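PDB 4FDF: molybdenum cofactor biosynthesis protein C 2 from Mycobacterium tuberculosis, which probably catalyses the conversion of a cyclic dihydroguanosine triphosphate to cyclic pyranopterin monophosphate, with release of diphosphate, during molybdenum cofactor biosynthesis. Local coordinates for residues B[124-127]-B[128-132]; B[48-51]-B[52-56]. All blocks are in the same frame, centred on the assembly; numbering follows the deposited sequence.

Contact 1 of 2, residues B[124-127]-B[128-132]; sequences ALTA and VSVAA
V128 and V130 lean back on the carbonyls of A124 and T126, one turn earlier in helix 121-139, and the contact is a worked example of how an alpha-helix packs against itself. Four i to i+4 backbone hydrogen bonds run through it. V128 N meets A124 O at 3.1 Å and is nearly straight (168°), while S129 N, at 2.8 Å from L125 O, is the most bent of the four (147°). V130 N is 2.7 Å from T126 O, and A131 N is 2.9 Å from A127 O.

The tight part lies along these carbonyls. With V128 CG1 anti to the backbone N (chi1 160°), the other methyl is left beside that N, and V128 CG2 comes within 3.4 Å of A124 O. V130 repeats the pattern, its CG2 lying 3.5 Å from T126 O. S129 CB closes on L125 O at 3.1 Å.

The looser part is between the side chains themselves. T126 CG2 and V130 CG2 approach only to 4.5 Å, and L125, T126, V128 and V130 pack on neighbouring elements. No solvent side balances the tight one, since every touching residue is buried. The T126 hydroxyl OG1 is engaged with the backbone O of M122, a predicted substrate-binding residue, so this polar end is satisfied within the helix.

In the ferredoxin-like fold A124, A127 and V128 face the antiparallel sheet, against A110 and V112 of strand 105-116 and, for A124 and V128, A41 of strand 35-46. L125 and V128 reach strand 147-156 at I151, T126 and V130 meet helix 65-83 at A76, and L133 of the second subunit packs on T126 and S129.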
# COMPACT_ATOMS: atom_id res chain seq x y z
N ALA B 124 17.40 -4.27 -3.84
CA ALA B 124 18.49 -4.55 -2.93
C ALA B 124 18.85 -3.33 -2.06
O ALA B 124 19.00 -3.46 -0.84
CB ALA B 124 19.73 -5.06 -3.69
N LEU B 125 18.98 -2.17 -2.70
CA LEU B 125 19.27 -0.91 -1.98
C LEU B 125 18.14 -0.49 -1.02
O LEU B 125 18.41 -0.00 0.08
CB LEU B 125 19.54 0.21 -2.98
CG LEU B 125 20.84 0.13 -3.78
CD1 LEU B 125 20.73 1.05 -5.00
CD2 LEU B 125 22.06 0.48 -2.94
N THR B 126 16.90 -0.69 -1.45
CA THR B 126 15.71 -0.36 -0.65
C THR B 126 15.64 -1.23 0.62
O THR B 126 15.38 -0.71 1.73
CB THR B 126 14.44 -0.50 -1.54
OG1 THR B 126 14.50 0.48 -2.59
CG2 THR B 126 13.18 -0.30 -0.75
N ALA B 127 15.88 -2.53 0.46
CA ALA B 127 15.95 -3.48 1.57
C ALA B 127 17.03 -3.09 2.58
O ALA B 127 16.77 -3.01 3.77
CB ALA B 127 16.21 -4.90 1.03
N VAL B 128 18.23 -2.82 2.09
CA VAL B 128 19.32 -2.38 2.95
C VAL B 128 18.88 -1.12 3.67
O VAL B 128 19.04 -0.96 4.88
CB VAL B 128 20.61 -2.11 2.13
CG1 VAL B 128 21.59 -1.21 2.90
CG2 VAL B 128 21.28 -3.42 1.74
N SER B 129 18.28 -0.23 2.91
CA SER B 129 17.86 1.05 3.41
C SER B 129 16.81 0.94 4.50
O SER B 129 16.97 1.53 5.58
CB SER B 129 17.35 1.87 2.25
OG SER B 129 17.14 3.20 2.66
N VAL B 130 15.76 0.16 4.25
CA VAL B 130 14.69 0.04 5.24
C VAL B 130 15.13 -0.78 6.46
O VAL B 130 14.69 -0.51 7.59
CB VAL B 130 13.35 -0.45 4.62
CG1 VAL B 130 12.30 -0.72 5.70
CG2 VAL B 130 12.81 0.61 3.63
N ALA B 131 16.00 -1.76 6.25
CA ALA B 131 16.58 -2.54 7.35
C ALA B 131 17.41 -1.67 8.28
O ALA B 131 17.38 -1.86 9.50
CB ALA B 131 17.42 -3.70 6.81
N ALA B 132 18.15 -0.71 7.71
CA ALA B 132 18.95 0.24 8.48
C ALA B 132 18.06 1.19 9.27
O ALA B 132 18.29 1.42 10.45
CB ALA B 132 19.86 1.05 7.55

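Contact 2 of 2, residues B[48-51]-B[52-56]; sequences SAQV and VALIS
S48, the N-cap of helix 49-57, receives V52 N on its backbone O, and the first turn of this short surface helix illustrates how a serine starts a helix. S48 serves twice: its OG, turned by chi1 of 67° toward the first turn, accepts from V51 N at 3.1 Å, and its backbone O accepts from V52 N at 3.0 Å, with the donor in the carbonyl plane. The cap thus provides for an amide that has no carbonyl of a preceding turn to bond with.

From there the regular pattern takes over. A53 N donates to A49 O and L54 N to Q50 O, both at 2.8 Å. I55 N reaches V51 O through a bent bond (143°) and also makes a weak one to V52 O. That same V52 O accepts from S56 N at 3.1 Å, with a weak further bond from S56 OG.

Among the touching residues V51 alone is buried, packing on D143, while Q50 and L54 lie on V142 and I55 on L60. The apolar contact between turns is modest: V51 CG1 meets I55 CD1 at 3.9 Å, the two side chains crossing at a slant.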
# COMPACT_ATOMS: atom_id res chain seq x y z
N SER B 48 27.02 2.30 18.95
CA SER B 48 27.88 2.28 20.14
C SER B 48 28.15 0.85 20.61
O SER B 48 27.40 -0.07 20.28
CB SER B 48 27.23 3.08 21.27
OG SER B 48 26.05 2.43 21.71
N ALA B 49 29.21 0.69 21.40
CA ALA B 49 29.58 -0.61 21.96
C ALA B 49 28.46 -1.11 22.86
O ALA B 49 28.16 -2.31 22.90
CB ALA B 49 30.89 -0.52 22.75
N GLN B 50 27.84 -0.18 23.58
CA GLN B 50 26.67 -0.47 24.38
C GLN B 50 25.54 -1.08 23.54
O GLN B 50 24.91 -2.06 23.97
CB GLN B 50 26.17 0.78 25.07
CG GLN B 50 25.30 0.46 26.28
CD GLN B 50 24.55 1.65 26.80
OE1 GLN B 50 24.78 2.79 26.38
NE2 GLN B 50 23.64 1.39 27.72
N VAL B 51 25.27 -0.50 22.37
CA VAL B 51 24.21 -0.99 21.50
C VAL B 51 24.54 -2.40 21.00
O VAL B 51 23.69 -3.28 21.04
CB VAL B 51 23.89 -0.02 20.33
CG1 VAL B 51 23.07 -0.70 19.24
CG2 VAL B 51 23.12 1.18 20.85
N VAL B 52 25.78 -2.61 20.57
CA VAL B 52 26.27 -3.93 20.19
C VAL B 52 26.08 -4.90 21.36
O VAL B 52 25.64 -6.04 21.17
CB VAL B 52 27.76 -3.89 19.72
CG1 VAL B 52 28.32 -5.30 19.50
CG2 VAL B 52 27.90 -3.06 18.46
N ALA B 53 26.41 -4.43 22.56
CA ALA B 53 26.25 -5.24 23.77
C ALA B 53 24.80 -5.67 23.96
O ALA B 53 24.51 -6.86 24.04
CB ALA B 53 26.77 -4.49 25.00
N LEU B 54 23.89 -4.70 23.99
CA LEU B 54 22.47 -4.99 24.18
C LEU B 54 21.88 -5.90 23.11
O LEU B 54 20.91 -6.63 23.36
CB LEU B 54 21.65 -3.70 24.32
CG LEU B 54 22.01 -2.77 25.49
CD1 LEU B 54 21.20 -1.48 25.41
CD2 LEU B 54 21.82 -3.44 26.86
N ILE B 55 22.48 -5.88 21.92
CA ILE B 55 22.06 -6.77 20.83
C ILE B 55 22.48 -8.22 21.09
O ILE B 55 21.66 -9.13 20.98
CB ILE B 55 22.54 -6.26 19.44
CG1 ILE B 55 21.66 -5.10 18.99
CG2 ILE B 55 22.52 -7.39 18.40
CD1 ILE B 55 22.26 -4.26 17.89
N SER B 56 23.75 -8.43 21.45
CA SER B 56 24.25 -9.77 21.75
C SER B 56 23.60 -10.40 22.98
O SER B 56 23.44 -11.62 23.04
CB SER B 56 25.77 -9.75 21.91
OG SER B 56 26.39 -9.28 20.73

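In the fold
Following the chain from the N terminus, strand 35-46 leads into helix 49-57, where contact 2 forms. Helix 65-83 and the hairpin of strands 92-101 and 105-116 come next, and helix 121-139 then carries contact 1 before strand 147-156. The two contacts are in series, neither nesting nor crossing, and each joins successive turns of a single helix, so neither closes a long loop. Contact 1 is central and buried, contact 2 peripheral, with centres about 21 Å apart and nearest atoms about 10 Å apart. They are related indirectly: helix 49-57 packs on V142 and D143, in the loop that leaves helix 121-139.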